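Local coordinates for SIRV1 hypothetical protein ORF119 (Sulfolobus islandicus rudivirus 1 variant xx, PDB 2X3G) that has no assigned function but probably works as a dimeric Rep-type DNA nicking-joining enzyme that starts replication of the viral genome, at residues A[7-10]-A[11-15]; A[28-31]-A[32-35]; A[97-100]-A[101-105]; A[108-111]-A[112-115]. All blocks are in the same frame, centred on the assembly; numbering follows the deposited sequence.

Interaction 1. Residues A[7-10]-A[11-15]; sequences LNFH and FSYIY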
loop_
_atom_site.group_PDB
_atom_site.type_symbol
_atom_site.label_atom_id
_atom_site.label_comp_id
_atom_site.label_asym_id
_atom_site.label_seq_id
_atom_site.Cartn_x
_atom_site.Cartn_y
_atom_site.Cartn_z
ATOM N N LEU A 7 6.675 -18.049 -1.181
ATOM C CA LEU A 7 7.828 -18.956 -1.094
ATOM C C LEU A 7 7.482 -20.399 -1.403
ATOM O O LEU A 7 8.205 -21.088 -2.113
ATOM C CB LEU A 7 8.435 -18.913 0.296
ATOM C CG LEU A 7 9.072 -17.579 0.631
ATOM C CD1 LEU A 7 9.163 -17.428 2.115
ATOM C CD2 LEU A 7 10.443 -17.428 -0.043
ATOM N N ASN A 8 6.379 -20.850 -0.835
ATOM C CA ASN A 8 5.871 -22.188 -1.096
ATOM C C ASN A 8 5.622 -22.461 -2.579
ATOM O O ASN A 8 6.069 -23.483 -3.114
ATOM C CB ASN A 8 4.620 -22.475 -0.257
ATOM C CG ASN A 8 4.958 -23.032 1.110
ATOM O OD1 ASN A 8 5.953 -23.740 1.265
ATOM N ND2 ASN A 8 4.128 -22.725 2.114
ATOM N N PHE A 9 4.938 -21.545 -3.252
ATOM C CA PHE A 9 4.664 -21.708 -4.673
ATOM C C PHE A 9 5.955 -21.583 -5.471
ATOM O O PHE A 9 6.202 -22.347 -6.389
ATOM C CB PHE A 9 3.643 -20.682 -5.174
ATOM C CG PHE A 9 2.291 -20.767 -4.521
ATOM C CD1 PHE A 9 1.827 -21.931 -3.931
ATOM C CD2 PHE A 9 1.453 -19.670 -4.544
ATOM C CE1 PHE A 9 0.576 -21.976 -3.356
ATOM C CE2 PHE A 9 0.204 -19.721 -3.983
ATOM C CZ PHE A 9 -0.232 -20.860 -3.378
ATOM N N HIS A 10 6.816 -20.639 -5.113
ATOM C CA HIS A 10 8.051 -20.454 -5.872
ATOM C C HIS A 10 8.837 -21.763 -5.976
ATOM O O HIS A 10 9.405 -22.081 -7.020
ATOM C CB HIS A 10 8.932 -19.419 -5.192
ATOM C CG HIS A 10 10.134 -19.037 -5.990
ATOM N ND1 HIS A 10 10.087 -18.775 -7.338
ATOM C CD2 HIS A 10 11.424 -18.862 -5.616
ATOM C CE1 HIS A 10 11.295 -18.448 -7.764
ATOM N NE2 HIS A 10 12.119 -18.471 -6.734
ATOM N N PHE A 11 8.851 -22.517 -4.890
ATOM C CA PHE A 11 9.688 -23.703 -4.808
ATOM C C PHE A 11 8.912 -24.997 -5.010
ATOM O O PHE A 11 9.440 -26.077 -4.722
ATOM C CB PHE A 11 10.451 -23.697 -3.483
ATOM C CG PHE A 11 11.547 -22.685 -3.414
ATOM C CD1 PHE A 11 12.658 -22.815 -4.225
ATOM C CD2 PHE A 11 11.492 -21.612 -2.518
ATOM C CE1 PHE A 11 13.698 -21.900 -4.153
ATOM C CE2 PHE A 11 12.529 -20.707 -2.433
ATOM C CZ PHE A 11 13.624 -20.840 -3.252
ATOM N N SER A 12 7.672 -24.901 -5.507
ATOM C CA SER A 12 6.885 -26.076 -5.898
ATOM C C SER A 12 6.386 -26.030 -7.338
ATOM O O SER A 12 5.879 -27.024 -7.846
ATOM C CB SER A 12 5.697 -26.277 -4.940
ATOM O OG SER A 12 4.968 -25.075 -4.734
ATOM N N TYR A 13 6.516 -24.875 -7.993
ATOM C CA TYR A 13 6.168 -24.721 -9.401
ATOM C C TYR A 13 7.412 -24.543 -10.243
ATOM O O TYR A 13 8.349 -23.885 -9.826
ATOM C CB TYR A 13 5.206 -23.524 -9.588
ATOM C CG TYR A 13 3.826 -23.863 -9.110
ATOM C CD1 TYR A 13 2.839 -24.285 -10.001
ATOM C CD2 TYR A 13 3.503 -23.850 -7.769
ATOM C CE1 TYR A 13 1.600 -24.618 -9.560
ATOM C CE2 TYR A 13 2.260 -24.178 -7.323
ATOM C CZ TYR A 13 1.302 -24.585 -8.224
ATOM O OH TYR A 13 0.048 -24.957 -7.794
ATOM N N ILE A 14 7.401 -25.098 -11.457
ATOM C CA ILE A 14 8.606 -25.065 -12.279
ATOM C C ILE A 14 8.952 -23.625 -12.630
ATOM O O ILE A 14 10.100 -23.203 -12.483
ATOM C CB ILE A 14 8.438 -25.934 -13.552
ATOM C CG1 ILE A 14 8.331 -27.415 -13.172
ATOM C CG2 ILE A 14 9.607 -25.750 -14.493
ATOM C CD1 ILE A 14 7.810 -28.263 -14.297
ATOM N N TYR A 15 7.933 -22.856 -12.998
ATOM C CA TYR A 15 8.126 -21.498 -13.499
ATOM C C TYR A 15 7.478 -20.463 -12.595
ATOM O O TYR A 15 6.311 -20.587 -12.248
ATOM C CB TYR A 15 7.553 -21.361 -14.904
ATOM C CG TYR A 15 8.072 -22.413 -15.853
ATOM C CD1 TYR A 15 9.373 -22.341 -16.317
ATOM C CD2 TYR A 15 7.275 -23.503 -16.253
ATOM C CE1 TYR A 15 9.885 -23.329 -17.165
ATOM C CE2 TYR A 15 7.770 -24.476 -17.086
ATOM C CZ TYR A 15 9.066 -24.379 -17.556
ATOM O OH TYR A 15 9.588 -25.337 -18.392
#
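The carbonyl oxygens of L7, N8 and F9 accept hydrogen bonds from F11, S12 and Y13 in a local helix-end contact, where helix 2-10 stops and the chain turns toward strand 15-22. F11 N keeps a helical bond to L7 O (3.2 Å), although F11 is the first residue to leave helical backbone angles. F9 O then accepts twice, from Y13 N at 3.0 Å and S12 N at 3.1 Å. The S12 donor stands 66° out of the F9 carbonyl plane, so it uses neither lone pair. S12 OG, placed between its own backbone N and carbonyl carbon (chi1 49°), folds back and donates to N8 O. That OG to O distance of 2.5 Å is short and should be read with caution.

One aromatic pair and one looser apolar contact flank the turn. H10 directs its edge at the face of F11 in a T-shaped pair, with centroids 4.8 Å apart and planes at 61°; the leading atom, H10 CD2, sits toward the rim. F9 and Y13 run side by side, F9 CD1 lying 4.1 Å from Y13 CE2, while F9 O meets the Y13 ring at its edge, in plane. H10 is also held by T16 OG1 at ND1 and P96 O at NE2, and Y13 OH reaches N47 O. With both nitrogens occupied, the buried imidazole is fixed in rotation, and the carbonyl at NE2 probably means that a proton sits there.

Interaction 2. Residues A[28-31]-A[32-35]; sequences GDTE and KIFR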
loop_
_atom_site.group_PDB
_atom_site.type_symbol
_atom_site.label_atom_id
_atom_site.label_comp_id
_atom_site.label_asym_id
_atom_site.label_seq_id
_atom_site.Cartn_x
_atom_site.Cartn_y
_atom_site.Cartn_z
ATOM N N GLY A 28 -9.667 2.568 -17.762
ATOM C CA GLY A 28 -9.640 1.111 -17.770
ATOM C C GLY A 28 -9.994 0.520 -16.420
ATOM O O GLY A 28 -10.086 1.229 -15.410
ATOM N N ASP A 29 -10.155 -0.799 -16.411
ATOM C CA ASP A 29 -10.783 -1.493 -15.307
ATOM C C ASP A 29 -9.825 -2.553 -14.784
ATOM O O ASP A 29 -9.766 -3.661 -15.308
ATOM C CB ASP A 29 -12.097 -2.109 -15.800
ATOM C CG ASP A 29 -12.935 -2.700 -14.679
ATOM O OD1 ASP A 29 -12.410 -2.873 -13.552
ATOM O OD2 ASP A 29 -14.126 -2.991 -14.938
ATOM N N THR A 30 -9.077 -2.202 -13.743
ATOM C CA THR A 30 -8.043 -3.091 -13.219
ATOM C C THR A 30 -8.639 -4.391 -12.657
ATOM O O THR A 30 -7.962 -5.426 -12.641
ATOM C CB THR A 30 -7.151 -2.378 -12.161
ATOM O OG1 THR A 30 -6.482 -1.261 -12.770
ATOM C CG2 THR A 30 -6.095 -3.343 -11.584
ATOM N N GLU A 31 -9.894 -4.348 -12.211
ATOM C CA GLU A 31 -10.564 -5.561 -11.762
ATOM C C GLU A 31 -10.749 -6.516 -12.933
ATOM O O GLU A 31 -10.359 -7.679 -12.859
ATOM C CB GLU A 31 -11.927 -5.259 -11.139
ATOM C CG GLU A 31 -11.876 -4.529 -9.811
ATOM C CD GLU A 31 -13.193 -4.605 -9.050
ATOM O OE1 GLU A 31 -13.165 -4.466 -7.803
ATOM O OE2 GLU A 31 -14.260 -4.803 -9.690
ATOM N N LYS A 32 -11.348 -6.007 -14.005
ATOM C CA LYS A 32 -11.638 -6.808 -15.195
ATOM C C LYS A 32 -10.356 -7.333 -15.834
ATOM O O LYS A 32 -10.297 -8.492 -16.256
ATOM C CB LYS A 32 -12.424 -5.980 -16.207
ATOM C CG LYS A 32 -13.192 -6.804 -17.238
ATOM C CD LYS A 32 -14.228 -5.950 -17.965
ATOM C CE LYS A 32 -15.453 -6.767 -18.378
ATOM N NZ LYS A 32 -16.598 -5.902 -18.788
ATOM N N ILE A 33 -9.338 -6.472 -15.893
ATOM C CA ILE A 33 -8.024 -6.826 -16.440
ATOM C C ILE A 33 -7.416 -7.981 -15.679
ATOM O O ILE A 33 -7.058 -8.993 -16.266
ATOM C CB ILE A 33 -7.028 -5.625 -16.381
ATOM C CG1 ILE A 33 -7.472 -4.504 -17.324
ATOM C CG2 ILE A 33 -5.627 -6.059 -16.752
ATOM C CD1 ILE A 33 -7.108 -3.124 -16.816
ATOM N N PHE A 34 -7.273 -7.812 -14.370
ATOM C CA PHE A 34 -6.669 -8.841 -13.528
ATOM C C PHE A 34 -7.492 -10.134 -13.556
ATOM O O PHE A 34 -6.933 -11.221 -13.646
ATOM C CB PHE A 34 -6.527 -8.352 -12.079
ATOM C CG PHE A 34 -5.341 -7.438 -11.823
ATOM C CD1 PHE A 34 -4.511 -6.985 -12.850
ATOM C CD2 PHE A 34 -5.086 -6.990 -10.535
ATOM C CE1 PHE A 34 -3.436 -6.143 -12.577
ATOM C CE2 PHE A 34 -4.003 -6.135 -10.264
ATOM C CZ PHE A 34 -3.186 -5.716 -11.281
ATOM N N ARG A 35 -8.810 -10.015 -13.450
ATOM C CA ARG A 35 -9.683 -11.186 -13.512
ATOM C C ARG A 35 -9.514 -11.965 -14.814
ATOM O O ARG A 35 -9.301 -13.177 -14.801
ATOM C CB ARG A 35 -11.143 -10.785 -13.342
ATOM C CG ARG A 35 -12.106 -11.926 -13.618
ATOM C CD ARG A 35 -13.522 -11.560 -13.279
ATOM N NE ARG A 35 -14.077 -10.495 -14.122
ATOM C CZ ARG A 35 -14.447 -10.641 -15.396
ATOM N NH1 ARG A 35 -14.307 -11.801 -16.033
ATOM N NH2 ARG A 35 -14.958 -9.610 -16.045
#
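The F34 ring carries T30 CG2 over the centre of one face, and Y65 of strand 64-71 meets this ring in an edge-to-face pair. The methyl carbon lies 3.7 Å from the ring centroid of F34 and only 11° off the normal, a well-centred CH-pi contact. T30 and F34 are one helical turn apart and point the same way; with CG2 anti to the T30 backbone N, the methyl faces the ring while OG1 is left to bond Y65 OH. F34 N also returns to T30 O at 3.0 Å, so backbone and side chains join the same two residues.

Next to this pair, the D29 carboxylate sits at the N-cap. OD1 receives two weak bonds, from E31 N at 3.2 Å and from K32 N at 3.3 Å, the second much the straighter (168° against 126°). D29 O takes I33 N at 2.9 Å, which starts the regular helical pattern. K32 contributes CB against D29 CG, whereas its NZ stays 5.4 Å from D29 OD2 and forms no salt bridge. A negative cap here would probably also suit the helix dipole. This is an aspartate N-cap with two weak bonds, opening a helix that packs on the antiparallel sheet of a ferredoxin-like βαββαβ fold.

Interaction 3. Residues A[97-100]-A[101-105]; sequences KSIS and DIKNV
S98 turns OG to a chi1 of 104°, away from any staggered setting, and this brings the hydroxyl in front of D101 N. I99 sets CG2 anti to its backbone N, and K103, extended beyond CG, runs alongside that methyl.

The first torsion yields the cap: D101 N donates to S98 OG at 3.0 Å with an N-H...O angle of 154°. S98 O accepts from I102 N at 3.2 Å, so one residue satisfies two amides of the first turn. The second pair is apolar. I99 CG2 comes within 3.5 Å of K103 CE, tighter than usual for two carbons, and the lysine methylenes thereby line the isoleucine. Beneath them K103 N bonds I99 O at 3.0 Å. N104 ND2 lies 3.4 Å from S100 OG, but the angle is too poor for a hydrogen bond; the link between these residues is N104 N to S100 O.

I102, buried, points its side chain to V6, L7 and H10 of helix 2-10. D101 OD2 remains 4.9 Å from S98 N, so the reciprocal bond of a capping box is not made. The geometry is that of a simple serine N-cap, opening helix 99-109 where it follows the edge strand 89-94 of the sheet.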
loop_
_atom_site.group_PDB
_atom_site.type_symbol
_atom_site.label_atom_id
_atom_site.label_comp_id
_atom_site.label_asym_id
_atom_site.label_seq_id
_atom_site.Cartn_x
_atom_site.Cartn_y
_atom_site.Cartn_z
ATOM N N LYS A 97 15.255 -19.907 -8.863
ATOM C CA LYS A 97 14.901 -20.632 -7.642
ATOM C C LYS A 97 15.880 -20.395 -6.506
ATOM O O LYS A 97 16.591 -21.320 -6.059
ATOM C CB LYS A 97 14.803 -22.125 -7.930
ATOM C CG LYS A 97 13.766 -22.485 -9.026
ATOM C CD LYS A 97 12.397 -21.826 -8.766
ATOM C CE LYS A 97 11.350 -22.394 -9.763
ATOM N NZ LYS A 97 10.035 -21.699 -9.694
ATOM N N SER A 98 15.927 -19.153 -6.025
ATOM C CA SER A 98 16.742 -18.799 -4.884
ATOM C C SER A 98 15.853 -18.006 -3.944
ATOM O O SER A 98 14.953 -17.299 -4.406
ATOM C CB SER A 98 18.000 -18.018 -5.298
ATOM O OG SER A 98 17.915 -16.629 -5.039
ATOM N N ILE A 99 16.071 -18.191 -2.640
ATOM C CA ILE A 99 15.265 -17.528 -1.611
ATOM C C ILE A 99 15.477 -16.033 -1.695
ATOM O O ILE A 99 14.524 -15.260 -1.638
ATOM C CB ILE A 99 15.585 -18.020 -0.188
ATOM C CG1 ILE A 99 15.170 -19.486 -0.029
ATOM C CG2 ILE A 99 14.871 -17.155 0.867
ATOM C CD1 ILE A 99 15.688 -20.173 1.206
ATOM N N SER A 100 16.736 -15.633 -1.844
ATOM C CA SER A 100 17.088 -14.222 -1.943
ATOM C C SER A 100 16.390 -13.537 -3.101
ATOM O O SER A 100 15.899 -12.427 -2.947
ATOM C CB SER A 100 18.598 -14.048 -2.087
ATOM O OG SER A 100 18.893 -12.687 -2.345
ATOM N N ASP A 101 16.323 -14.206 -4.252
ATOM C CA ASP A 101 15.738 -13.599 -5.431
ATOM C C ASP A 101 14.244 -13.412 -5.280
ATOM O O ASP A 101 13.743 -12.340 -5.586
ATOM C CB ASP A 101 16.025 -14.409 -6.684
ATOM C CG ASP A 101 17.441 -14.243 -7.171
ATOM O OD1 ASP A 101 18.131 -13.275 -6.776
ATOM O OD2 ASP A 101 17.874 -15.110 -7.933
ATOM N N ILE A 102 13.533 -14.436 -4.820
ATOM C CA ILE A 102 12.070 -14.326 -4.694
ATOM C C ILE A 102 11.692 -13.322 -3.598
ATOM O O ILE A 102 10.774 -12.528 -3.792
ATOM C CB ILE A 102 11.344 -15.717 -4.533
ATOM C CG1 ILE A 102 9.828 -15.546 -4.744
ATOM C CG2 ILE A 102 11.654 -16.398 -3.211
ATOM C CD1 ILE A 102 9.478 -15.083 -6.161
ATOM N N LYS A 103 12.426 -13.322 -2.487
ATOM C CA LYS A 103 12.196 -12.343 -1.438
ATOM C C LYS A 103 12.460 -10.924 -1.888
ATOM O O LYS A 103 11.746 -10.023 -1.502
ATOM C CB LYS A 103 13.021 -12.666 -0.209
ATOM C CG LYS A 103 12.525 -13.882 0.524
ATOM C CD LYS A 103 13.264 -14.050 1.829
ATOM C CE LYS A 103 12.631 -15.149 2.658
ATOM N NZ LYS A 103 13.335 -15.328 3.929
ATOM N N ASN A 104 13.494 -10.709 -2.692
ATOM C CA ASN A 104 13.761 -9.357 -3.208
ATOM C C ASN A 104 12.656 -8.900 -4.176
ATOM O O ASN A 104 12.281 -7.712 -4.215
ATOM C CB ASN A 104 15.141 -9.293 -3.875
ATOM C CG ASN A 104 16.276 -9.197 -2.875
ATOM O OD1 ASN A 104 16.137 -8.621 -1.786
ATOM N ND2 ASN A 104 17.432 -9.730 -3.255
ATOM N N VAL A 105 12.130 -9.843 -4.942
ATOM C CA VAL A 105 11.017 -9.556 -5.851
ATOM C C VAL A 105 9.768 -9.211 -5.034
ATOM O O VAL A 105 9.142 -8.195 -5.265
ATOM C CB VAL A 105 10.727 -10.718 -6.844
ATOM C CG1 VAL A 105 9.390 -10.554 -7.489
ATOM C CG2 VAL A 105 11.808 -10.820 -7.921
#

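Interaction 4. Residues A[108-111]-A[112-115]; sequences YMLK and TKKD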
loop_
_atom_site.group_PDB
_atom_site.type_symbol
_atom_site.label_atom_id
_atom_site.label_comp_id
_atom_site.label_asym_id
_atom_site.label_seq_id
_atom_site.Cartn_x
_atom_site.Cartn_y
_atom_site.Cartn_z
ATOM N N TYR A 108 10.037 -5.845 -3.498
ATOM C CA TYR A 108 9.880 -4.811 -4.506
ATOM C C TYR A 108 8.414 -4.589 -4.859
ATOM O O TYR A 108 7.968 -3.458 -5.026
ATOM C CB TYR A 108 10.641 -5.202 -5.766
ATOM C CG TYR A 108 10.639 -4.137 -6.828
ATOM C CD1 TYR A 108 11.402 -2.995 -6.668
ATOM C CD2 TYR A 108 9.888 -4.275 -7.997
ATOM C CE1 TYR A 108 11.424 -2.012 -7.621
ATOM C CE2 TYR A 108 9.904 -3.281 -8.967
ATOM C CZ TYR A 108 10.682 -2.159 -8.768
ATOM O OH TYR A 108 10.745 -1.149 -9.692
HETATM N N MSE A 109 7.676 -5.687 -4.978
HETATM C CA MSE A 109 6.250 -5.633 -5.268
HETATM C C MSE A 109 5.438 -4.980 -4.173
HETATM O O MSE A 109 4.460 -4.309 -4.481
HETATM C CB MSE A 109 5.693 -7.029 -5.525
HETATM C CG MSE A 109 6.196 -7.600 -6.798
HETATM SE SE MSE A 109 5.643 -9.439 -7.024
HETATM C CE MSE A 109 3.683 -9.261 -7.217
ATOM N N LEU A 110 5.841 -5.146 -2.913
ATOM C CA LEU A 110 5.070 -4.590 -1.791
ATOM C C LEU A 110 5.584 -3.241 -1.282
ATOM O O LEU A 110 5.098 -2.733 -0.268
ATOM C CB LEU A 110 5.022 -5.581 -0.628
ATOM C CG LEU A 110 3.880 -6.598 -0.713
ATOM C CD1 LEU A 110 4.090 -7.623 0.330
ATOM C CD2 LEU A 110 2.529 -5.948 -0.509
ATOM N N LYS A 111 6.530 -2.634 -1.995
ATOM C CA LYS A 111 7.205 -1.447 -1.468
ATOM C C LYS A 111 6.263 -0.251 -1.264
ATOM O O LYS A 111 6.498 0.572 -0.383
ATOM C CB LYS A 111 8.403 -1.061 -2.352
ATOM C CG LYS A 111 8.044 -0.392 -3.656
ATOM C CD LYS A 111 9.238 -0.406 -4.627
ATOM C CE LYS A 111 8.811 -0.150 -6.052
ATOM N NZ LYS A 111 7.861 -1.184 -6.629
ATOM N N THR A 112 5.210 -0.138 -2.072
ATOM C CA THR A 112 4.266 0.979 -1.913
ATOM C C THR A 112 3.134 0.646 -0.934
ATOM O O THR A 112 2.271 1.487 -0.688
ATOM C CB THR A 112 3.625 1.418 -3.258
ATOM O OG1 THR A 112 2.731 0.402 -3.711
ATOM C CG2 THR A 112 4.683 1.711 -4.338
ATOM N N LYS A 113 3.159 -0.565 -0.375
ATOM C CA LYS A 113 2.061 -1.090 0.439
ATOM C C LYS A 113 2.405 -1.170 1.929
ATOM O O LYS A 113 1.639 -1.724 2.724
ATOM C CB LYS A 113 1.662 -2.468 -0.096
ATOM C CG LYS A 113 1.296 -2.498 -1.579
ATOM C CD LYS A 113 0.075 -1.672 -1.892
ATOM C CE LYS A 113 -0.343 -1.752 -3.368
ATOM N NZ LYS A 113 -1.481 -0.837 -3.647
ATOM N N LYS A 114 3.543 -0.594 2.309
ATOM C CA LYS A 114 4.024 -0.673 3.678
ATOM C C LYS A 114 3.812 0.697 4.321
ATOM O O LYS A 114 2.915 1.432 3.928
ATOM C CB LYS A 114 5.504 -1.088 3.696
ATOM C CG LYS A 114 5.766 -2.515 3.225
ATOM C CD LYS A 114 7.240 -2.840 3.388
ATOM C CE LYS A 114 7.595 -3.232 4.825
ATOM N NZ LYS A 114 7.109 -4.598 5.159
ATOM N N ASP A 115 4.643 1.029 5.301
ATOM C CA ASP A 115 4.600 2.325 5.964
ATOM C C ASP A 115 3.245 2.570 6.607
ATOM O O ASP A 115 2.715 3.674 6.567
ATOM C CB ASP A 115 4.970 3.455 5.007
ATOM C CG ASP A 115 6.328 3.261 4.363
ATOM O OD1 ASP A 115 7.343 3.215 5.082
ATOM O OD2 ASP A 115 6.388 3.185 3.131
HETATM O O HOH W 1 4.233 -1.804 -4.376
HETATM O O HOH W 2 4.944 2.035 1.359
#
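Direct backbone bonding between L110 and K113 marks the turn just after helix 99-109: K113 N donates to L110 O at 2.9 Å, an i to i+3 bond. The donor stands 56° out of the L110 carbonyl plane, not on a lone pair, and L110 is the first residue to leave helical backbone angles.

Water supplies two further links. One molecule donates to M109 O and accepts from T112 N at 3.0 Å. A second accepts from K114 N at 3.1 Å and donates both to K111 O (2.8 Å) and to D115 OD2 (2.6 Å). It bridges K111 O to K114 N and D115 OD2, neither of which bonds that oxygen directly.

Apolar contact is modest. L110 CD2 approaches K113 CB to 3.6 Å, the two side chains crossing at about a right angle, and I116 of the second subunit packs on both.

Polar side chains do the rest. K111 sets CG between its backbone N and carbonyl carbon (chi1 76°) and bends at chi4, so NZ returns to Y108 O at 2.8 Å. The same NZ is 3.6 Å above the plane of the Y108 ring, over its centre, and makes a salt bridge with E55. K113 leads the other way: its NZ bonds K54 O within the chain and, across the dimer interface, T112 O and K114 O of the second subunit. Three carbonyl oxygens thus surround the ammonium of a buried lysine, which probably keeps its positive charge and ties the two copies together.

Along the chain the four contacts come in series, each at a helix end: interaction 1 closes helix 2-10, interaction 2 opens helix 30-44, and interactions 3 and 4 open and close helix 99-109. Interactions 1 and 3 are neighbours, with centres about 11 Å apart; K97 NZ probably bonds H10 O and Y13 O, and I102 packs on H10, tying the two helix ends together. Interaction 2 stands apart, its centre about 25 Å from that of interaction 1 and on the opposite side of the chain's centre. Interaction 4, about 16 Å from interaction 3 between centres, leads helix 99-109 into the tail that meets the second subunit, linking the fold to dimer formation.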